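Local coordinates for SH2 domain-containing protein 3C (Homo sapiens, PDB 3T6G), which acts as a signalling adapter in cell adhesion and migration, its Cdc25-homology domain held in a closed form incapable of canonical nucleotide exchange but required for binding BCAR1, at residues Met78-Trp82 with Gly83-Leu87; Arg102-Thr105 with Met106-Leu110; Glu275-Thr279 with Glu280-Arg284. The protein carries 2 engineered substitutions. All coordinates share one frame; numbering follows the deposited sequence.

All three interactions lie in the all-helical Cdc25-homology (Ras-GEF) domain at the C-terminal end of the protein, and they follow one another along the chain. Interaction 1, a helix start at the rim, is centred about 20 Å from the centre of the chain and touches the chain of another protein, probably BCAR1. Interaction 2 is a pair of turns deep in helix 93-115, and interaction 3 joins helices 271-276 and 279-287. The centres of interactions 2 and 3 are about 10 Å apart, and the two meet through R102, M106 and M109; each lies about 24 Å, centre to centre, from interaction 1. The domain core thus joins distant sequence, while its rim meets the partner.

Interaction 1 (Met78-Trp82 with Gly83-Leu87); sequences MGVRW and GMELL
W82 holds the N-cap position of the short helix 83-86, and the side chains of M78 and V80 pack against that helix start, a tight connection from helix 72-78 in the Cdc25-homology domain. The link leaves helical geometry at G79, whose positive phi would press any CB against the preceding carbonyl oxygen. G83 opens the helix, with the CE methyl of M78 lying 4.2 Å from its backbone N. M84 follows, its side chain packing on P207. Next comes E85, whose CG lies 3.6 Å from V80 CG1, the two side chains meeting at a slant. With CG anti to the backbone N (chi1 174°) and the chain extended beyond it, the aliphatic part of the glutamate runs past the valine. The carboxylate goes further, to partners outside this stretch: E85 OE2 makes a salt bridge to a basic side chain and a hydrogen bond to a polar one, both on the chain of another protein, probably BCAR1, while V80 packs on an aromatic side chain of that same chain. A glutamine in place of E85 would probably leave the basic group across the interface without its countercharge. The N of E85 also reaches W82 O at 2.9 Å, but its angle is poor and the bond is weak. L86 completes the turn and supplies the stronger bond: its N donates to W82 O over 2.9 Å, at 159° and in the carbonyl plane. Its CB lies 3.9 Å from V80 CG2, the side chains crossing at about a right angle. The other end of L86 meets M78, whose CG lies anti to the carbonyl carbon (chi1 -63°) and whose chain runs on extended at chi2, setting M78 SD 3.9 Å from L86 CD2.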
loop_
_atom_site.group_PDB
_atom_site.type_symbol
_atom_site.label_atom_id
_atom_site.label_comp_id
_atom_site.label_asym_id
_atom_site.label_seq_id
_atom_site.Cartn_x
_atom_site.Cartn_y
_atom_site.Cartn_z
ATOM N N MET A 78 -19.037 -2.207 -2.285
ATOM C CA MET A 78 -17.864 -1.339 -2.139
ATOM C C MET A 78 -18.241 0.086 -2.473
ATOM O O MET A 78 -17.685 1.023 -1.909
ATOM C CB MET A 78 -16.720 -1.743 -3.094
ATOM C CG MET A 78 -16.140 -3.097 -2.874
ATOM S SD MET A 78 -14.489 -3.306 -3.556
ATOM C CE MET A 78 -14.674 -3.152 -5.323
ATOM N N GLY A 79 -19.173 0.235 -3.416
ATOM C CA GLY A 79 -19.532 1.532 -3.973
ATOM C C GLY A 79 -18.692 1.873 -5.197
ATOM O O GLY A 79 -19.013 2.819 -5.927
ATOM N N VAL A 80 -17.623 1.096 -5.428
ATOM C CA VAL A 80 -16.715 1.349 -6.545
ATOM C C VAL A 80 -16.412 0.064 -7.308
ATOM O O VAL A 80 -16.575 -1.033 -6.772
ATOM C CB VAL A 80 -15.389 1.973 -6.054
ATOM C CG1 VAL A 80 -15.663 3.255 -5.304
ATOM C CG2 VAL A 80 -14.669 1.034 -5.138
ATOM N N ARG A 81 -15.985 0.197 -8.561
ATOM C CA ARG A 81 -15.621 -0.971 -9.356
ATOM C C ARG A 81 -14.387 -1.736 -8.844
ATOM O O ARG A 81 -14.418 -2.956 -8.752
ATOM C CB ARG A 81 -15.421 -0.583 -10.822
ATOM C CG ARG A 81 -16.714 -0.408 -11.584
ATOM C CD ARG A 81 -16.474 -0.027 -13.037
ATOM N NE ARG A 81 -17.676 -0.233 -13.849
ATOM C CZ ARG A 81 -18.780 0.516 -13.786
ATOM N NH1 ARG A 81 -18.859 1.538 -12.936
ATOM N NH2 ARG A 81 -19.814 0.238 -14.572
ATOM N N TRP A 82 -13.317 -1.030 -8.501
ATOM C CA TRP A 82 -12.017 -1.674 -8.249
ATOM C C TRP A 82 -11.397 -1.375 -6.883
ATOM O O TRP A 82 -11.552 -0.279 -6.342
ATOM C CB TRP A 82 -11.051 -1.241 -9.334
ATOM C CG TRP A 82 -11.571 -1.550 -10.693
ATOM C CD1 TRP A 82 -11.860 -0.657 -11.695
ATOM C CD2 TRP A 82 -11.882 -2.851 -11.212
ATOM N NE1 TRP A 82 -12.330 -1.322 -12.804
ATOM C CE2 TRP A 82 -12.354 -2.670 -12.536
ATOM C CE3 TRP A 82 -11.799 -4.146 -10.689
ATOM C CZ2 TRP A 82 -12.745 -3.735 -13.341
ATOM C CZ3 TRP A 82 -12.173 -5.216 -11.499
ATOM C CH2 TRP A 82 -12.647 -5.002 -12.810
ATOM N N GLY A 83 -10.699 -2.355 -6.325
ATOM C CA GLY A 83 -10.018 -2.187 -5.046
ATOM C C GLY A 83 -9.006 -1.051 -5.086
ATOM O O GLY A 83 -8.702 -0.440 -4.068
ATOM N N MET A 84 -8.481 -0.760 -6.271
ATOM C CA MET A 84 -7.522 0.312 -6.391
ATOM C C MET A 84 -8.195 1.607 -6.029
ATOM O O MET A 84 -7.598 2.454 -5.354
ATOM C CB MET A 84 -6.933 0.391 -7.804
ATOM C CG MET A 84 -5.895 -0.700 -8.146
ATOM S SD MET A 84 -4.497 -0.835 -6.992
ATOM C CE MET A 84 -5.116 -2.041 -5.843
ATOM N N GLU A 85 -9.433 1.765 -6.494
ATOM C CA GLU A 85 -10.239 2.941 -6.179
ATOM C C GLU A 85 -10.630 2.907 -4.717
ATOM O O GLU A 85 -10.510 3.903 -4.006
ATOM C CB GLU A 85 -11.476 3.000 -7.058
ATOM C CG GLU A 85 -12.425 4.114 -6.703
ATOM C CD GLU A 85 -13.260 4.545 -7.899
ATOM O OE1 GLU A 85 -13.139 3.881 -8.953
ATOM O OE2 GLU A 85 -14.022 5.540 -7.791
ATOM N N LEU A 86 -11.033 1.735 -4.251
ATOM C CA LEU A 86 -11.490 1.598 -2.873
ATOM C C LEU A 86 -10.456 2.064 -1.856
ATOM O O LEU A 86 -10.815 2.611 -0.816
ATOM C CB LEU A 86 -11.929 0.160 -2.556
ATOM C CG LEU A 86 -12.433 0.043 -1.109
ATOM C CD1 LEU A 86 -13.653 0.948 -0.915
ATOM C CD2 LEU A 86 -12.773 -1.378 -0.673
ATOM N N LEU A 87 -9.174 1.848 -2.132
ATOM C CA LEU A 87 -8.160 2.144 -1.111
ATOM C C LEU A 87 -7.739 3.621 -0.986
ATOM O O LEU A 87 -6.920 3.956 -0.134
ATOM C CB LEU A 87 -6.953 1.195 -1.201
ATOM C CG LEU A 87 -6.321 0.932 -2.562
ATOM C CD1 LEU A 87 -5.557 2.142 -3.008
ATOM C CD2 LEU A 87 -5.403 -0.258 -2.463
#

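Interaction 2 (Arg102-Thr105 with Met106-Leu110); sequences RFHT and MSIML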
loop_
_atom_site.group_PDB
_atom_site.type_symbol
_atom_site.label_atom_id
_atom_site.label_comp_id
_atom_site.label_asym_id
_atom_site.label_seq_id
_atom_site.Cartn_x
_atom_site.Cartn_y
_atom_site.Cartn_z
ATOM N N ARG A 102 -0.611 -8.151 4.607
ATOM C CA ARG A 102 -0.154 -9.050 3.566
ATOM C C ARG A 102 1.304 -8.765 3.262
ATOM O O ARG A 102 2.149 -9.665 3.308
ATOM C CB ARG A 102 -0.989 -8.931 2.285
ATOM C CG ARG A 102 -0.748 -10.105 1.314
ATOM C CD ARG A 102 -1.595 -10.041 0.043
ATOM N NE ARG A 102 -1.014 -10.847 -1.024
ATOM C CZ ARG A 102 -0.908 -12.178 -0.987
ATOM N NH1 ARG A 102 -1.344 -12.877 0.062
ATOM N NH2 ARG A 102 -0.367 -12.822 -2.004
ATOM N N PHE A 103 1.569 -7.505 2.935
ATOM C CA PHE A 103 2.901 -7.005 2.629
ATOM C C PHE A 103 3.954 -7.409 3.681
ATOM O O PHE A 103 4.892 -8.170 3.377
ATOM C CB PHE A 103 2.838 -5.489 2.495
ATOM C CG PHE A 103 4.088 -4.863 1.941
ATOM C CD1 PHE A 103 4.258 -4.712 0.570
ATOM C CD2 PHE A 103 5.075 -4.388 2.789
ATOM C CE1 PHE A 103 5.392 -4.114 0.058
ATOM C CE2 PHE A 103 6.218 -3.780 2.276
ATOM C CZ PHE A 103 6.373 -3.641 0.910
ATOM N N HIS A 104 3.819 -6.930 4.914
ATOM C CA HIS A 104 4.866 -7.263 5.859
ATOM C C HIS A 104 4.953 -8.749 6.179
ATOM O O HIS A 104 6.042 -9.286 6.370
ATOM C CB HIS A 104 4.843 -6.433 7.144
ATOM C CG HIS A 104 6.138 -6.516 7.906
ATOM N ND1 HIS A 104 7.366 -6.306 7.306
ATOM C CD2 HIS A 104 6.403 -6.842 9.195
ATOM C CE1 HIS A 104 8.325 -6.473 8.198
ATOM N NE2 HIS A 104 7.769 -6.794 9.353
ATOM N N THR A 105 3.808 -9.410 6.255
ATOM C CA THR A 105 3.791 -10.823 6.587
ATOM C C THR A 105 4.457 -11.700 5.505
ATOM O O THR A 105 5.147 -12.667 5.812
ATOM C CB THR A 105 2.394 -11.261 6.920
ATOM O OG1 THR A 105 2.077 -10.718 8.196
ATOM C CG2 THR A 105 2.279 -12.792 6.997
ATOM N N MET A 106 4.262 -11.322 4.252
ATOM C CA MET A 106 4.954 -11.927 3.131
ATOM C C MET A 106 6.480 -11.791 3.298
ATOM O O MET A 106 7.198 -12.793 3.246
ATOM C CB MET A 106 4.479 -11.243 1.849
ATOM C CG MET A 106 5.199 -11.621 0.562
ATOM S SD MET A 106 4.736 -13.250 -0.037
ATOM C CE MET A 106 2.974 -13.363 0.295
ATOM N N SER A 107 6.966 -10.564 3.494
ATOM C CA SER A 107 8.406 -10.299 3.700
ATOM C C SER A 107 8.990 -11.191 4.791
ATOM O O SER A 107 10.062 -11.779 4.632
ATOM C CB SER A 107 8.639 -8.839 4.052
ATOM O OG SER A 107 8.296 -8.012 2.958
ATOM N N ILE A 108 8.250 -11.338 5.879
ATOM C CA ILE A 108 8.650 -12.268 6.916
ATOM C C ILE A 108 8.785 -13.709 6.363
ATOM O O ILE A 108 9.784 -14.390 6.603
ATOM C CB ILE A 108 7.644 -12.235 8.065
ATOM C CG1 ILE A 108 7.580 -10.825 8.664
ATOM C CG2 ILE A 108 8.018 -13.248 9.123
ATOM C CD1 ILE A 108 6.873 -10.763 10.022
ATOM N N MET A 109 7.773 -14.157 5.621
ATOM C CA MET A 109 7.726 -15.511 5.075
ATOM C C MET A 109 8.990 -15.764 4.270
ATOM O O MET A 109 9.725 -16.702 4.540
ATOM C CB MET A 109 6.495 -15.669 4.161
ATOM C CG MET A 109 6.429 -16.988 3.374
ATOM S SD MET A 109 5.965 -18.273 4.527
ATOM C CE MET A 109 5.305 -19.511 3.412
ATOM N N LEU A 110 9.225 -14.914 3.274
ATOM C CA LEU A 110 10.426 -14.988 2.463
ATOM C C LEU A 110 11.717 -14.949 3.316
ATOM O O LEU A 110 12.647 -15.705 3.060
ATOM C CB LEU A 110 10.415 -13.892 1.380
ATOM C CG LEU A 110 9.209 -14.106 0.460
ATOM C CD1 LEU A 110 9.125 -13.114 -0.689
ATOM C CD2 LEU A 110 9.274 -15.519 -0.076
HETATM O O HOH W 1 8.060 -5.883 4.570
#
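The imidazole of H104 carries I108 CG1 over one face, the carbon 4.3 Å from the ring centroid and 18° off the ring normal, a CH-pi contact between residues one helical turn apart on the long helix 93-115. I108 CG1 reaches the ring because it sits anti to its own carbonyl carbon (chi1 -60°), bringing CD1 along to within 4.0 Å of H104 CD2. Y300 meets the same imidazole edge-to-face. Beneath the side chains the alpha-helical hydrogen bonds run in regular sequence, from M106 N to R102 O through to M109 N to T105 O.

On another side of the helix, R102 and M106 lie side by side and point the same way. The methionine bends at chi2 and chi3, which folds its CE methyl back over a face of the guanidinium near the rim, 4.1 Å from R102 NH2. The charge itself is met elsewhere: NE makes a salt bridge to D61, and NH1 bonds F277 O and T279 OG1. T105 turns its OG1 to Y300 and E101.

S107 OG, bonded also to A150 O, joins the imidazole through a water. That water lies in the ring plane, 2.9 Å from H104 ND1, and donates to S107 OG at 2.7 Å.

Interaction 3 (Glu275-Thr279 with Glu280-Arg284); sequences EVFST and EFQMR
Helix 271-276 gives way at F277, and S278 takes the N-cap position of the next helix, 279-287, so the two segments meet where one helix ends and the next begins. S278 N still bonds back to E275 O, while S278 O accepts from Q282 N and T279 O from M283 N, the latter at 2.7 Å. The cap is completed by the serine hydroxyl: S278 OG accepts from F281 N at 3.1 Å, an N-cap bond that satisfies an amide at the helix start.

Q282 reaches back across the junction. Its CG lies anti to the carbonyl carbon (chi1 -61°) and the chain then runs straight, bringing NE2 to V276 O at 2.9 Å with an N-H...O angle of 162°. The donor uses a lone pair in the carbonyl plane, and the acceptor lies close to the amide plane. The other end of that amide, OE1, receives a hydrogen from a water 2.6 Å away, and T279 OG1 donates to this same water.

F281 wedges under the end of the first helix. Its CD1 is 3.6 Å from E275 CG, V276 N lies over one ring face, and its CE2 touches V276 CA. The E275 carboxylate stands at 87° to the ring and bonds S23. On the far side of the helix start, T279 CG2 and M283 SD pack at 3.8 Å.

With a donor on NE2 and an acceptor on OE1 both engaged, the rotation of the Q282 amide is fixed, and it gives V276 O, at the C-terminal end of its helix, a buried partner; the R102 guanidinium, from helix 93-115, probably adds to the polarisation of the T279 hydroxyl.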
loop_
_atom_site.group_PDB
_atom_site.type_symbol
_atom_site.label_atom_id
_atom_site.label_comp_id
_atom_site.label_asym_id
_atom_site.label_seq_id
_atom_site.Cartn_x
_atom_site.Cartn_y
_atom_site.Cartn_z
ATOM N N GLU A 275 -1.735 -21.821 -1.800
ATOM C CA GLU A 275 -1.839 -21.798 -0.338
ATOM C C GLU A 275 -0.663 -21.051 0.313
ATOM O O GLU A 275 -0.872 -20.208 1.211
ATOM C CB GLU A 275 -1.942 -23.195 0.230
ATOM C CG GLU A 275 -2.265 -23.221 1.701
ATOM C CD GLU A 275 -2.981 -24.505 2.095
ATOM O OE1 GLU A 275 -3.456 -25.222 1.180
ATOM O OE2 GLU A 275 -3.065 -24.805 3.311
ATOM N N VAL A 276 0.559 -21.346 -0.166
ATOM C CA VAL A 276 1.806 -20.838 0.432
ATOM C C VAL A 276 1.843 -19.316 0.409
ATOM O O VAL A 276 2.326 -18.670 1.331
ATOM C CB VAL A 276 3.052 -21.423 -0.305
ATOM C CG1 VAL A 276 4.298 -20.733 0.136
ATOM C CG2 VAL A 276 3.172 -22.952 -0.067
ATOM N N PHE A 277 1.280 -18.753 -0.654
ATOM C CA PHE A 277 1.267 -17.321 -0.881
ATOM C C PHE A 277 -0.023 -16.669 -0.383
ATOM O O PHE A 277 -0.376 -15.553 -0.800
ATOM C CB PHE A 277 1.443 -17.048 -2.372
ATOM C CG PHE A 277 2.843 -17.221 -2.838
ATOM C CD1 PHE A 277 3.887 -16.556 -2.189
ATOM C CD2 PHE A 277 3.139 -18.067 -3.899
ATOM C CE1 PHE A 277 5.201 -16.723 -2.607
ATOM C CE2 PHE A 277 4.452 -18.237 -4.324
ATOM C CZ PHE A 277 5.480 -17.571 -3.676
ATOM N N SER A 278 -0.727 -17.372 0.496
ATOM C CA SER A 278 -1.930 -16.826 1.086
ATOM C C SER A 278 -1.613 -16.334 2.504
ATOM O O SER A 278 -0.941 -17.050 3.277
ATOM C CB SER A 278 -3.060 -17.865 1.091
ATOM O OG SER A 278 -3.374 -18.275 2.411
ATOM N N THR A 279 -2.093 -15.120 2.827
ATOM C CA THR A 279 -1.772 -14.436 4.094
ATOM C C THR A 279 -2.293 -15.188 5.320
ATOM O O THR A 279 -1.595 -15.303 6.338
ATOM C CB THR A 279 -2.330 -13.009 4.142
ATOM O OG1 THR A 279 -1.776 -12.237 3.072
ATOM C CG2 THR A 279 -1.975 -12.363 5.471
ATOM N N GLU A 280 -3.519 -15.689 5.220
ATOM C CA GLU A 280 -4.060 -16.579 6.237
ATOM C C GLU A 280 -3.156 -17.789 6.466
ATOM O O GLU A 280 -2.874 -18.160 7.606
ATOM C CB GLU A 280 -5.464 -17.050 5.845
ATOM C CG GLU A 280 -6.379 -15.936 5.336
ATOM C CD GLU A 280 -7.856 -16.192 5.646
ATOM O OE1 GLU A 280 -8.735 -15.646 4.942
ATOM O OE2 GLU A 280 -8.147 -16.927 6.608
ATOM N N PHE A 281 -2.704 -18.418 5.386
ATOM C CA PHE A 281 -1.783 -19.543 5.532
ATOM C C PHE A 281 -0.519 -19.065 6.265
ATOM O O PHE A 281 -0.046 -19.703 7.220
ATOM C CB PHE A 281 -1.427 -20.157 4.169
ATOM C CG PHE A 281 -0.212 -21.051 4.212
ATOM C CD1 PHE A 281 -0.319 -22.377 4.622
ATOM C CD2 PHE A 281 1.038 -20.567 3.845
ATOM C CE1 PHE A 281 0.808 -23.212 4.664
ATOM C CE2 PHE A 281 2.175 -21.393 3.881
ATOM C CZ PHE A 281 2.066 -22.712 4.297
ATOM N N GLN A 282 0.009 -17.924 5.834
ATOM C CA GLN A 282 1.208 -17.387 6.466
ATOM C C GLN A 282 1.029 -17.056 7.941
ATOM O O GLN A 282 1.822 -17.486 8.774
ATOM C CB GLN A 282 1.748 -16.220 5.663
ATOM C CG GLN A 282 2.131 -16.689 4.262
ATOM C CD GLN A 282 2.582 -15.579 3.362
ATOM O OE1 GLN A 282 2.571 -14.422 3.750
ATOM N NE2 GLN A 282 2.962 -15.922 2.137
ATOM N N MET A 283 -0.027 -16.325 8.276
ATOM C CA MET A 283 -0.257 -15.992 9.670
ATOM C C MET A 283 -0.249 -17.244 10.542
ATOM O O MET A 283 0.435 -17.293 11.554
ATOM C CB MET A 283 -1.550 -15.186 9.831
ATOM C CG MET A 283 -1.487 -13.864 9.092
ATOM S SD MET A 283 -3.045 -12.984 9.072
ATOM C CE MET A 283 -3.124 -12.440 10.798
ATOM N N ARG A 284 -0.989 -18.265 10.131
ATOM C CA ARG A 284 -1.039 -19.535 10.858
ATOM C C ARG A 284 0.307 -20.251 10.913
ATOM O O ARG A 284 0.722 -20.759 11.965
ATOM C CB ARG A 284 -2.078 -20.449 10.218
ATOM C CG ARG A 284 -3.500 -20.142 10.651
ATOM C CD ARG A 284 -3.714 -20.715 12.025
ATOM N NE ARG A 284 -5.111 -21.068 12.207
ATOM C CZ ARG A 284 -5.583 -22.307 12.235
ATOM N NH1 ARG A 284 -4.761 -23.338 12.110
ATOM N NH2 ARG A 284 -6.884 -22.506 12.407
HETATM O O HOH W 2 1.100 -12.285 3.363
#